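Side-chain contacts in glycerol dehydratase (Clostridium butyricum, PDB 1R9D), which dehydrates glycerol without vitamin B12, probably by means of a glycyl radical as in other enzymes of the pyruvate formate-lyase family: residues 191-195 and 196-200; 436-439 and 440-443; 132-135 and 136-140; 526-529 and 530-534; 29-32 and 33-37. All coordinates share one frame; numbering follows the deposited sequence.

Contact 1. Residues 191-195 and 196-200; sequences NRSID and PDFIK
The ring of F198 closes the turn between helix 169-190 and helix 197-230 by lying against three residues that lead into the second helix. With CG anti to its own carbonyl carbon (chi1 -69°), the ring swings back toward N191, S193 and D195. N191 meets the CD2 side: its CB is 3.5 Å from F198 CD2, and the two side chains cross at about a right angle. The backbone oxygen of N191 sits over one face of the ring, displaced toward the rim. On the CD1 side, S193 CB approaches obliquely at 3.7 Å from F198 CD1, while D195 CB comes in at the edge, 3.5 Å from the same F198 CD1.

D195 works with both its backbone and its side chain. Its CG is anti to the backbone N (chi1 -170°), which turns the carboxylate forward over the start of the helix. There OD1 takes the D197 amide in a capping bond, D197 N to D195 OD1 2.9 Å, on the anti side and 31° out of the carboxylate plane. D195 O meanwhile accepts from F198 N at 3.1 Å. Two residues earlier, S193 OG accepts from D195 N at 3.0 Å in an ST turn that precedes the cap. P196 packs on N507 of the second subunit, and Q187 binds the OD1 of N191.

D195 OD1 and D197 OD2 lie 3.5 Å apart, two acceptors whose like charges probably oppose each other; the capping amide at the helix start would offset part of that cost.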
loop_
_atom_site.group_PDB
_atom_site.type_symbol
_atom_site.label_atom_id
_atom_site.label_comp_id
_atom_site.label_asym_id
_atom_site.label_seq_id
_atom_site.Cartn_x
_atom_site.Cartn_y
_atom_site.Cartn_z
ATOM N N ASN A 191 -4.406 4.386 21.556
ATOM C CA ASN A 191 -4.038 5.012 20.293
ATOM C C ASN A 191 -4.840 6.250 19.906
ATOM O O ASN A 191 -4.497 6.922 18.932
ATOM C CB ASN A 191 -4.123 3.990 19.157
ATOM C CG ASN A 191 -3.009 2.959 19.212
ATOM O OD1 ASN A 191 -2.162 2.991 20.104
ATOM N ND2 ASN A 191 -3.007 2.041 18.253
ATOM N N ARG A 192 -5.906 6.553 20.640
ATOM C CA ARG A 192 -6.700 7.736 20.317
ATOM C C ARG A 192 -5.715 8.887 20.135
ATOM O O ARG A 192 -4.995 9.256 21.066
ATOM C CB ARG A 192 -7.694 8.051 21.442
ATOM C CG ARG A 192 -7.056 8.408 22.779
ATOM C CD ARG A 192 -8.114 8.833 23.792
ATOM N NE ARG A 192 -7.525 9.265 25.057
ATOM C CZ ARG A 192 -8.230 9.714 26.090
ATOM N NH1 ARG A 192 -9.554 9.792 26.008
ATOM N NH2 ARG A 192 -7.615 10.086 27.207
ATOM N N SER A 193 -5.674 9.442 18.927
ATOM C CA SER A 193 -4.742 10.524 18.626
ATOM C C SER A 193 -5.063 11.202 17.300
ATOM O O SER A 193 -5.773 10.646 16.464
ATOM C CB SER A 193 -3.316 9.964 18.573
ATOM O OG SER A 193 -2.403 10.903 18.034
ATOM N N ILE A 194 -4.531 12.406 17.114
ATOM C CA ILE A 194 -4.747 13.150 15.879
ATOM C C ILE A 194 -3.639 12.851 14.867
ATOM O O ILE A 194 -3.693 13.300 13.722
ATOM C CB ILE A 194 -4.803 14.672 16.140
ATOM C CG1 ILE A 194 -3.534 15.128 16.865
ATOM C CG2 ILE A 194 -6.050 15.013 16.958
ATOM C CD1 ILE A 194 -3.406 16.640 16.975
ATOM N N ASP A 195 -2.641 12.086 15.298
ATOM C CA ASP A 195 -1.526 11.706 14.434
ATOM C C ASP A 195 -2.049 10.784 13.321
ATOM O O ASP A 195 -2.686 9.764 13.598
ATOM C CB ASP A 195 -0.462 10.967 15.250
ATOM C CG ASP A 195 0.827 10.745 14.476
ATOM O OD1 ASP A 195 0.760 10.476 13.256
ATOM O OD2 ASP A 195 1.912 10.826 15.095
ATOM N N PRO A 196 -1.777 11.129 12.051
ATOM C CA PRO A 196 -2.206 10.360 10.874
ATOM C C PRO A 196 -1.766 8.898 10.894
ATOM O O PRO A 196 -2.445 8.027 10.343
ATOM C CB PRO A 196 -1.569 11.122 9.711
ATOM C CG PRO A 196 -1.449 12.505 10.227
ATOM C CD PRO A 196 -0.993 12.306 11.639
ATOM N N ASP A 197 -0.627 8.625 11.521
ATOM C CA ASP A 197 -0.122 7.257 11.581
ATOM C C ASP A 197 -1.067 6.281 12.272
ATOM O O ASP A 197 -0.994 5.077 12.049
ATOM C CB ASP A 197 1.242 7.212 12.277
ATOM C CG ASP A 197 2.363 7.736 11.398
ATOM O OD1 ASP A 197 2.380 7.393 10.194
ATOM O OD2 ASP A 197 3.234 8.476 11.909
ATOM N N PHE A 198 -1.964 6.787 13.108
ATOM C CA PHE A 198 -2.871 5.888 13.797
ATOM C C PHE A 198 -4.078 5.467 12.961
ATOM O O PHE A 198 -4.812 4.554 13.345
ATOM C CB PHE A 198 -3.314 6.500 15.130
ATOM C CG PHE A 198 -2.204 6.589 16.151
ATOM C CD1 PHE A 198 -1.472 7.761 16.311
ATOM C CD2 PHE A 198 -1.882 5.488 16.942
ATOM C CE1 PHE A 198 -0.433 7.839 17.242
ATOM C CE2 PHE A 198 -0.845 5.553 17.876
ATOM C CZ PHE A 198 -0.120 6.732 18.026
ATOM N N ILE A 199 -4.268 6.110 11.812
ATOM C CA ILE A 199 -5.389 5.772 10.932
ATOM C C ILE A 199 -5.284 4.321 10.453
ATOM O O ILE A 199 -6.240 3.552 10.563
ATOM C CB ILE A 199 -5.450 6.717 9.705
ATOM C CG1 ILE A 199 -5.830 8.131 10.160
ATOM C CG2 ILE A 199 -6.478 6.208 8.696
ATOM C CD1 ILE A 199 -5.812 9.164 9.055
ATOM N N LYS A 200 -4.123 3.936 9.933
ATOM C CA LYS A 200 -3.958 2.564 9.466
ATOM C C LYS A 200 -3.919 1.568 10.622
ATOM O O LYS A 200 -4.393 0.444 10.484
ATOM C CB LYS A 200 -2.696 2.433 8.611
ATOM C CG LYS A 200 -2.834 3.073 7.238
ATOM C CD LYS A 200 -1.558 2.930 6.422
ATOM C CE LYS A 200 -1.680 3.640 5.089
ATOM N NZ LYS A 200 -0.428 3.533 4.285
#

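Contact 2. Residues 436-439 and 440-443; sequences PQKP and GKTE
K438 and K441 cross at a slant on one side of a tight turn, with aliphatic carbons in contact and both ammonium groups leading the same way. K438 CG lies 3.8 Å from K441 CD, and the contact continues outward to K438 CE. The K438 chain reaches its partner through a bend at CB-CG (chi2 59°), whereas K441 is extended beyond CG. K438 NZ and K441 NZ end 4.9 Å apart. These like charges are answered by acids of the same chain: K438 bridges to D427 and K441 to D424.

Q437 and T442 pair differently, sliding past each other in opposite directions. The Q437 amide nitrogen NE2 comes 3.6 Å from T442 CB, so the flat end of the glutamine lies alongside the threonine. H446 and S166 bind the two ends of this amide. Water 1 accepts from Q437 NE2 and lies near T442 O, while water 2 accepts from T442 N.

T442 OG1 is anti to the carbonyl carbon (chi1 -44°), a setting that points the hydroxyl at K438 O. T442 OG1 donates to K438 O at 2.9 Å, tilted 20° from the carbonyl plane. K441 N adds only a weak bond to that same K438 O, at 3.5 Å. Water 3 joins K438 N to T442 OG1, which it reaches at 2.8 Å.

With P439 and G440 at its two central positions and G440 at positive phi, this is a type II beta turn linking strand 435-437 to strand 442-443, about 10 Å from bound glycerol at the Q437 side chain.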
loop_
_atom_site.group_PDB
_atom_site.type_symbol
_atom_site.label_atom_id
_atom_site.label_comp_id
_atom_site.label_asym_id
_atom_site.label_seq_id
_atom_site.Cartn_x
_atom_site.Cartn_y
_atom_site.Cartn_z
ATOM N N PRO A 436 14.107 -23.663 13.920
ATOM C CA PRO A 436 13.831 -23.176 15.277
ATOM C C PRO A 436 13.334 -21.733 15.382
ATOM O O PRO A 436 13.693 -20.880 14.573
ATOM C CB PRO A 436 15.175 -23.342 16.006
ATOM C CG PRO A 436 16.161 -23.812 14.954
ATOM C CD PRO A 436 15.540 -23.569 13.610
ATOM N N GLN A 437 12.519 -21.465 16.399
ATOM C CA GLN A 437 12.014 -20.110 16.631
ATOM C C GLN A 437 11.411 -19.988 18.027
ATOM O O GLN A 437 11.102 -20.989 18.673
ATOM C CB GLN A 437 10.935 -19.726 15.596
ATOM C CG GLN A 437 9.490 -20.089 16.032
ATOM C CD GLN A 437 8.387 -19.488 15.153
ATOM O OE1 GLN A 437 7.219 -19.440 15.559
ATOM N NE2 GLN A 437 8.743 -19.046 13.951
ATOM N N LYS A 438 11.271 -18.750 18.493
ATOM C CA LYS A 438 10.636 -18.479 19.778
ATOM C C LYS A 438 9.158 -18.365 19.399
ATOM O O LYS A 438 8.759 -17.435 18.696
ATOM C CB LYS A 438 11.136 -17.151 20.357
ATOM C CG LYS A 438 10.218 -16.543 21.415
ATOM C CD LYS A 438 10.012 -17.459 22.617
ATOM C CE LYS A 438 9.127 -16.769 23.645
ATOM N NZ LYS A 438 8.956 -17.559 24.894
ATOM N N PRO A 439 8.330 -19.317 19.846
ATOM C CA PRO A 439 6.907 -19.256 19.505
ATOM C C PRO A 439 6.222 -18.007 20.046
ATOM O O PRO A 439 6.593 -17.495 21.106
ATOM C CB PRO A 439 6.342 -20.527 20.139
ATOM C CG PRO A 439 7.520 -21.467 20.166
ATOM C CD PRO A 439 8.633 -20.539 20.612
ATOM N N GLY A 440 5.227 -17.529 19.305
ATOM C CA GLY A 440 4.465 -16.363 19.717
ATOM C C GLY A 440 5.146 -15.013 19.606
ATOM O O GLY A 440 4.599 -14.016 20.076
ATOM N N LYS A 441 6.321 -14.965 18.988
ATOM C CA LYS A 441 7.051 -13.707 18.849
ATOM C C LYS A 441 7.790 -13.579 17.524
ATOM O O LYS A 441 8.496 -12.593 17.309
ATOM C CB LYS A 441 8.084 -13.571 19.970
ATOM C CG LYS A 441 7.531 -13.566 21.381
ATOM C CD LYS A 441 8.637 -13.200 22.364
ATOM C CE LYS A 441 8.106 -13.057 23.784
ATOM N NZ LYS A 441 9.190 -12.668 24.736
ATOM N N THR A 442 7.594 -14.541 16.625
ATOM C CA THR A 442 8.336 -14.565 15.364
ATOM C C THR A 442 7.574 -14.695 14.043
ATOM O O THR A 442 6.548 -15.367 13.964
ATOM C CB THR A 442 9.337 -15.755 15.392
ATOM O OG1 THR A 442 10.000 -15.796 16.662
ATOM C CG2 THR A 442 10.370 -15.634 14.283
ATOM N N GLU A 443 8.098 -14.033 13.014
ATOM C CA GLU A 443 7.602 -14.151 11.641
ATOM C C GLU A 443 8.913 -14.573 10.968
ATOM O O GLU A 443 9.715 -13.733 10.558
ATOM C CB GLU A 443 7.112 -12.817 11.066
ATOM C CG GLU A 443 6.771 -12.879 9.558
ATOM C CD GLU A 443 5.584 -13.795 9.226
ATOM O OE1 GLU A 443 5.396 -14.818 9.917
ATOM O OE2 GLU A 443 4.843 -13.502 8.259
HETATM O O HOH W 1 7.091 -17.485 12.038
HETATM O O HOH W 2 5.840 -16.910 16.420
HETATM O O HOH W 3 12.633 -16.772 16.829
#

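Contact 3. Residues 132-135 and 136-140; sequences SELA and TSYMT
The last turn of helix 131-138 brings L134 and Y138, one helical turn apart, into contact on the same face. Their side chains lie side by side and point the same way. L134 CD1 is 3.7 Å from Y138 CE1, and L134 CG lies equally near that same CE1. The leucine gets there with CG anti to the backbone N (chi1 177°), which runs its branch alongside the ring. Beyond this contact the Y138 hydroxyl is bound by E515 of helix 484-516, and both residues also pack on P46 of the second subunit.

The neighbouring hydroxyls look to outside partners. S137 OG lies 3.2 Å from E133 O, but its hydrogen bond goes to the backbone oxygen of G44 of the second subunit. T136 OG1 and Y158 OH are hydrogen-bonded.

The backbone bonds change in character toward the end. T136 N to S132 O and S137 N to E133 O are both 3.2 Å, and Y138 N still reaches L134 O at 3.1 Å. A135 O then receives only weak bonds, from Y138 N and M139 N, and M139 N turns to T136 O, three residues back, at 3.1 Å. M139 folds back over the A135 carbonyl, with its CG 3.4 Å from A135 O and CE near A135 CB.

M139 has left helical angles and T140 is the N-cap of helix 141-147, so the arrangement is that of a helix C-terminus giving way directly to the next helix at the subunit interface.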
loop_
_atom_site.group_PDB
_atom_site.type_symbol
_atom_site.label_atom_id
_atom_site.label_comp_id
_atom_site.label_asym_id
_atom_site.label_seq_id
_atom_site.Cartn_x
_atom_site.Cartn_y
_atom_site.Cartn_z
ATOM N N SER A 132 0.604 -13.801 -5.929
ATOM C CA SER A 132 1.581 -14.308 -6.898
ATOM C C SER A 132 1.766 -13.370 -8.091
ATOM O O SER A 132 2.888 -13.115 -8.528
ATOM C CB SER A 132 1.174 -15.701 -7.414
ATOM O OG SER A 132 -0.017 -15.660 -8.195
ATOM N N GLU A 133 0.667 -12.839 -8.613
ATOM C CA GLU A 133 0.766 -11.950 -9.764
ATOM C C GLU A 133 1.449 -10.624 -9.421
ATOM O O GLU A 133 2.227 -10.100 -10.216
ATOM C CB GLU A 133 -0.631 -11.749 -10.368
ATOM C CG GLU A 133 -1.184 -13.084 -10.882
ATOM C CD GLU A 133 -2.670 -13.070 -11.191
ATOM O OE1 GLU A 133 -3.028 -13.008 -12.389
ATOM O OE2 GLU A 133 -3.475 -13.129 -10.234
ATOM N N LEU A 134 1.183 -10.093 -8.231
ATOM C CA LEU A 134 1.823 -8.845 -7.819
ATOM C C LEU A 134 3.316 -9.094 -7.562
ATOM O O LEU A 134 4.156 -8.262 -7.896
ATOM C CB LEU A 134 1.157 -8.301 -6.554
ATOM C CG LEU A 134 1.765 -7.024 -5.963
ATOM C CD1 LEU A 134 1.690 -5.894 -6.976
ATOM C CD2 LEU A 134 1.021 -6.654 -4.692
ATOM N N ALA A 135 3.638 -10.246 -6.975
ATOM C CA ALA A 135 5.031 -10.595 -6.684
ATOM C C ALA A 135 5.861 -10.570 -7.961
ATOM O O ALA A 135 6.967 -10.027 -7.983
ATOM C CB ALA A 135 5.108 -11.977 -6.040
ATOM N N THR A 136 5.330 -11.164 -9.027
ATOM C CA THR A 136 6.035 -11.182 -10.304
ATOM C C THR A 136 6.224 -9.767 -10.852
ATOM O O THR A 136 7.277 -9.438 -11.409
ATOM C CB THR A 136 5.274 -12.042 -11.342
ATOM O OG1 THR A 136 5.360 -13.421 -10.961
ATOM C CG2 THR A 136 5.869 -11.870 -12.731
ATOM N N SER A 137 5.212 -8.921 -10.688
ATOM C CA SER A 137 5.305 -7.549 -11.171
ATOM C C SER A 137 6.413 -6.768 -10.465
ATOM O O SER A 137 7.009 -5.867 -11.053
ATOM C CB SER A 137 3.969 -6.825 -10.980
ATOM O OG SER A 137 2.950 -7.432 -11.757
ATOM N N TYR A 138 6.685 -7.106 -9.205
ATOM C CA TYR A 138 7.733 -6.417 -8.450
ATOM C C TYR A 138 9.142 -6.888 -8.823
ATOM O O TYR A 138 10.116 -6.165 -8.616
ATOM C CB TYR A 138 7.518 -6.595 -6.943
ATOM C CG TYR A 138 6.644 -5.530 -6.313
ATOM C CD1 TYR A 138 5.469 -5.870 -5.642
ATOM C CD2 TYR A 138 6.993 -4.182 -6.389
ATOM C CE1 TYR A 138 4.661 -4.886 -5.064
ATOM C CE2 TYR A 138 6.193 -3.196 -5.815
ATOM C CZ TYR A 138 5.031 -3.556 -5.157
ATOM O OH TYR A 138 4.229 -2.580 -4.607
ATOM N N MET A 139 9.245 -8.089 -9.385
ATOM C CA MET A 139 10.540 -8.641 -9.779
ATOM C C MET A 139 11.067 -8.003 -11.057
ATOM O O MET A 139 10.298 -7.691 -11.964
ATOM C CB MET A 139 10.436 -10.153 -10.002
ATOM C CG MET A 139 10.141 -10.962 -8.765
ATOM S SD MET A 139 10.035 -12.725 -9.147
ATOM C CE MET A 139 8.966 -13.287 -7.836
ATOM N N THR A 140 12.382 -7.820 -11.131
ATOM C CA THR A 140 12.996 -7.247 -12.323
ATOM C C THR A 140 13.069 -8.354 -13.368
ATOM O O THR A 140 12.958 -9.532 -13.036
ATOM C CB THR A 140 14.419 -6.763 -12.042
ATOM O OG1 THR A 140 15.238 -7.885 -11.696
ATOM C CG2 THR A 140 14.426 -5.763 -10.893
#

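Contact 4. Residues 526-529 and 530-534; sequences VDNC and IGKGK
The backbone makes a type II beta turn from V526 to C529, with N528 at positive phi in its third position and serving as the N-cap of the short helix 529-532, which G533 closes with positive phi of its own. One helical turn on, K532 CG touches N528 CB at 3.8 Å. The lysine is bent at chi2 (-69°), so that its chain leaves the contact after CG. Its CB and CG lie against N528 O; the K532 amide also approaches this oxygen, at a distance too short to be trusted in detail. The N528 side chain makes no capping bond; its ND2 has a weak one to E542.

C529 is buried. C529 CB and SG both lie against K534 O, at 3.4 and 3.5 Å, and C529 CA makes a CH···O contact with that same K534 O at 3.4 Å. C529 O accepts from K534 N at 3.1 Å, in the carbonyl plane, and G533 N adds a weak bond.

Two waters bind amides at the helix start. Water 4 donates to V526 O at 2.8 Å and accepts from I530 N at 3.1 Å, and water 5 accepts from G531 N at 3.0 Å. I530 packs on E183 and Q187 of helix 169-190.

The K534 N to C529 O bond, with a weak one from G533 N to I530 O inside it, makes this a Schellman motif with G533 as its C-prime residue.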
loop_
_atom_site.group_PDB
_atom_site.type_symbol
_atom_site.label_atom_id
_atom_site.label_comp_id
_atom_site.label_asym_id
_atom_site.label_seq_id
_atom_site.Cartn_x
_atom_site.Cartn_y
_atom_site.Cartn_z
ATOM N N VAL A 526 0.493 -13.169 17.807
ATOM C CA VAL A 526 1.957 -13.097 17.796
ATOM C C VAL A 526 2.367 -11.716 18.311
ATOM O O VAL A 526 1.897 -10.692 17.819
ATOM C CB VAL A 526 2.527 -13.323 16.383
ATOM C CG1 VAL A 526 4.060 -13.255 16.422
ATOM C CG2 VAL A 526 2.078 -14.682 15.863
ATOM N N ASP A 527 3.254 -11.705 19.298
ATOM C CA ASP A 527 3.687 -10.473 19.950
ATOM C C ASP A 527 4.110 -9.227 19.208
ATOM O O ASP A 527 4.812 -9.258 18.200
ATOM C CB ASP A 527 4.736 -10.792 21.005
ATOM C CG ASP A 527 4.112 -11.133 22.336
ATOM O OD1 ASP A 527 4.859 -11.453 23.287
ATOM O OD2 ASP A 527 2.863 -11.073 22.425
ATOM N N ASN A 528 3.657 -8.116 19.782
ATOM C CA ASN A 528 3.893 -6.776 19.299
ATOM C C ASN A 528 2.941 -6.393 18.170
ATOM O O ASN A 528 2.732 -5.214 17.939
ATOM C CB ASN A 528 5.354 -6.602 18.884
ATOM C CG ASN A 528 6.323 -6.878 20.027
ATOM O OD1 ASN A 528 5.927 -7.337 21.100
ATOM N ND2 ASN A 528 7.603 -6.607 19.794
ATOM N N CYS A 529 2.338 -7.366 17.484
ATOM C CA CYS A 529 1.415 -7.005 16.406
ATOM C C CYS A 529 0.304 -6.085 16.917
ATOM O O CYS A 529 0.094 -5.007 16.367
ATOM C CB CYS A 529 0.808 -8.247 15.748
ATOM S SG CYS A 529 1.960 -9.098 14.614
ATOM N N ILE A 530 -0.403 -6.501 17.966
ATOM C CA ILE A 530 -1.472 -5.667 18.516
ATOM C C ILE A 530 -0.869 -4.388 19.095
ATOM O O ILE A 530 -1.364 -3.291 18.849
ATOM C CB ILE A 530 -2.252 -6.399 19.633
ATOM C CG1 ILE A 530 -3.066 -7.544 19.033
ATOM C CG2 ILE A 530 -3.177 -5.419 20.364
ATOM C CD1 ILE A 530 -3.819 -8.367 20.063
ATOM N N GLY A 531 0.215 -4.541 19.853
ATOM C CA GLY A 531 0.873 -3.394 20.459
ATOM C C GLY A 531 1.417 -2.394 19.456
ATOM O O GLY A 531 1.398 -1.188 19.706
ATOM N N LYS A 532 1.906 -2.888 18.322
ATOM C CA LYS A 532 2.457 -2.025 17.282
ATOM C C LYS A 532 1.378 -1.597 16.297
ATOM O O LYS A 532 1.581 -0.679 15.501
ATOM C CB LYS A 532 3.564 -2.752 16.515
ATOM C CG LYS A 532 4.751 -3.189 17.359
ATOM C CD LYS A 532 5.561 -2.005 17.854
ATOM C CE LYS A 532 6.794 -2.475 18.616
ATOM N NZ LYS A 532 7.620 -1.338 19.107
ATOM N N GLY A 533 0.232 -2.270 16.351
ATOM C CA GLY A 533 -0.858 -1.950 15.446
ATOM C C GLY A 533 -0.542 -2.295 14.000
ATOM O O GLY A 533 -0.981 -1.605 13.085
ATOM N N LYS A 534 0.216 -3.367 13.787
ATOM C CA LYS A 534 0.584 -3.780 12.434
ATOM C C LYS A 534 0.662 -5.300 12.292
ATOM O O LYS A 534 1.011 -6.007 13.233
ATOM C CB LYS A 534 1.926 -3.149 12.046
ATOM C CG LYS A 534 3.019 -3.385 13.070
ATOM C CD LYS A 534 4.232 -2.474 12.856
ATOM C CE LYS A 534 4.919 -2.746 11.534
ATOM N NZ LYS A 534 6.279 -2.128 11.453
HETATM O O HOH W 4 -0.024 -9.308 19.255
HETATM O O HOH W 5 1.520 -6.946 21.200
#

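Contact 5. Residues 29-32 and 33-37; sequences SERA and ILITE
I33 folds back over S29 at the start of helix 30-40, and this is the tight end of the contact. I33 CD1 lies 3.7 Å from S29 CB, and I33 N donates to S29 O at 3.0 Å. The second torsion of I33 (chi2 56°) turns its terminal methyl back toward the preceding turn. The modelled approach of I33 CD1 to S29 O, 2.9 Å, is unusually short for a methyl and an oxygen, so the exact placing of that methyl is doubtful.

One turn on, A32 O is gripped twice. T36 OG1 donates to A32 O at 2.7 Å and T36 N at 3.3 Å, from opposite faces of the carbonyl plane. With OG1 anti to its carbonyl carbon (chi1 -63°), the threonine hydroxyl is brought back over A32; it is bound by W126 as well.

R31 and I35 make a looser pair. I35 CD1 approaches the guanidinium obliquely, 3.9 Å from R31 NH2, where a methyl brushes a charged group without a polar bond. The arginine, buried and extended from CG to NE, is instead held by a salt bridge to E88 and by the backbone oxygens of I276 and V85. Toward solvent, partly exposed E30 forms a salt bridge with K78, and the exposed E37 marks the open side.

Helix 30-40 thus lies between two others: L34 and I35 face helix 47-61 at H57, N61 and A54, and S29, A32 and T36 rest on helix 113-125 at L119, V122 and Y125.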
loop_
_atom_site.group_PDB
_atom_site.type_symbol
_atom_site.label_atom_id
_atom_site.label_comp_id
_atom_site.label_asym_id
_atom_site.label_seq_id
_atom_site.Cartn_x
_atom_site.Cartn_y
_atom_site.Cartn_z
ATOM N N SER A 29 -14.730 -26.810 -3.026
ATOM C CA SER A 29 -14.819 -25.429 -3.490
ATOM C C SER A 29 -15.528 -24.410 -2.598
ATOM O O SER A 29 -15.509 -23.218 -2.900
ATOM C CB SER A 29 -15.462 -25.405 -4.882
ATOM O OG SER A 29 -16.740 -26.019 -4.860
ATOM N N GLU A 30 -16.144 -24.859 -1.510
ATOM C CA GLU A 30 -16.855 -23.946 -0.618
ATOM C C GLU A 30 -16.062 -22.689 -0.243
ATOM O O GLU A 30 -16.526 -21.564 -0.461
ATOM C CB GLU A 30 -17.278 -24.667 0.663
ATOM C CG GLU A 30 -18.563 -25.495 0.565
ATOM C CD GLU A 30 -18.419 -26.746 -0.283
ATOM O OE1 GLU A 30 -17.313 -27.330 -0.306
ATOM O OE2 GLU A 30 -19.422 -27.159 -0.911
ATOM N N ARG A 31 -14.870 -22.862 0.317
ATOM C CA ARG A 31 -14.085 -21.694 0.709
ATOM C C ARG A 31 -13.808 -20.746 -0.455
ATOM O O ARG A 31 -13.954 -19.531 -0.318
ATOM C CB ARG A 31 -12.751 -22.105 1.346
ATOM C CG ARG A 31 -11.966 -20.894 1.875
ATOM C CD ARG A 31 -10.552 -21.251 2.323
ATOM N NE ARG A 31 -9.836 -20.082 2.841
ATOM C CZ ARG A 31 -9.311 -19.115 2.092
ATOM N NH1 ARG A 31 -9.407 -19.159 0.769
ATOM N NH2 ARG A 31 -8.683 -18.098 2.671
ATOM N N ALA A 32 -13.416 -21.297 -1.599
ATOM C CA ALA A 32 -13.106 -20.483 -2.768
ATOM C C ALA A 32 -14.288 -19.617 -3.184
ATOM O O ALA A 32 -14.127 -18.443 -3.525
ATOM C CB ALA A 32 -12.684 -21.373 -3.929
ATOM N N ILE A 33 -15.476 -20.207 -3.167
ATOM C CA ILE A 33 -16.680 -19.477 -3.545
ATOM C C ILE A 33 -16.974 -18.350 -2.552
ATOM O O ILE A 33 -17.300 -17.232 -2.951
ATOM C CB ILE A 33 -17.903 -20.436 -3.630
ATOM C CG1 ILE A 33 -17.907 -21.170 -4.976
ATOM C CG2 ILE A 33 -19.205 -19.653 -3.508
ATOM C CD1 ILE A 33 -16.648 -21.941 -5.286
ATOM N N LEU A 34 -16.838 -18.646 -1.264
ATOM C CA LEU A 34 -17.108 -17.669 -0.218
ATOM C C LEU A 34 -16.160 -16.470 -0.177
ATOM O O LEU A 34 -16.607 -15.334 -0.014
ATOM C CB LEU A 34 -17.127 -18.362 1.144
ATOM C CG LEU A 34 -18.292 -19.329 1.373
ATOM C CD1 LEU A 34 -18.133 -20.018 2.710
ATOM C CD2 LEU A 34 -19.615 -18.564 1.326
ATOM N N ILE A 35 -14.858 -16.701 -0.320
ATOM C CA ILE A 35 -13.923 -15.579 -0.288
ATOM C C ILE A 35 -14.120 -14.705 -1.527
ATOM O O ILE A 35 -13.959 -13.486 -1.465
ATOM C CB ILE A 35 -12.443 -16.060 -0.194
ATOM C CG1 ILE A 35 -11.537 -14.867 0.133
ATOM C CG2 ILE A 35 -12.010 -16.714 -1.500
ATOM C CD1 ILE A 35 -10.114 -15.246 0.503
ATOM N N THR A 36 -14.489 -15.327 -2.644
ATOM C CA THR A 36 -14.724 -14.600 -3.891
ATOM C C THR A 36 -15.942 -13.691 -3.721
ATOM O O THR A 36 -15.940 -12.535 -4.145
ATOM C CB THR A 36 -14.976 -15.577 -5.067
ATOM O OG1 THR A 36 -13.805 -16.381 -5.282
ATOM C CG2 THR A 36 -15.302 -14.820 -6.346
ATOM N N GLU A 37 -16.980 -14.228 -3.089
ATOM C CA GLU A 37 -18.204 -13.475 -2.847
ATOM C C GLU A 37 -17.930 -12.281 -1.931
ATOM O O GLU A 37 -18.427 -11.181 -2.169
ATOM C CB GLU A 37 -19.259 -14.397 -2.224
ATOM C CG GLU A 37 -20.432 -13.681 -1.576
ATOM C CD GLU A 37 -21.555 -14.632 -1.191
ATOM O OE1 GLU A 37 -21.268 -15.697 -0.598
ATOM O OE2 GLU A 37 -22.729 -14.308 -1.478
#

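Contacts 3 and 5 are buried turns of helix, whereas contact 1 is on the surface and contacts 2 and 4 are partly buried. Contact 1 opens a helix by a side-chain cap, contact 4 closes one through a glycine, and contact 3 runs out as its backbone bonds tighten to a three-residue spacing; contact 5 lies within the first turns of its helix. Contact 2 alone joins strands, and it relies on waters and on lysines paired with acids elsewhere in the chain. Contacts 2 and 4 touch, through a probable hydrogen bond from D527 N to G440 O and packing of K441 on D527. Contacts 1 and 3 both reach the second subunit, although their centres are about 31 Å apart.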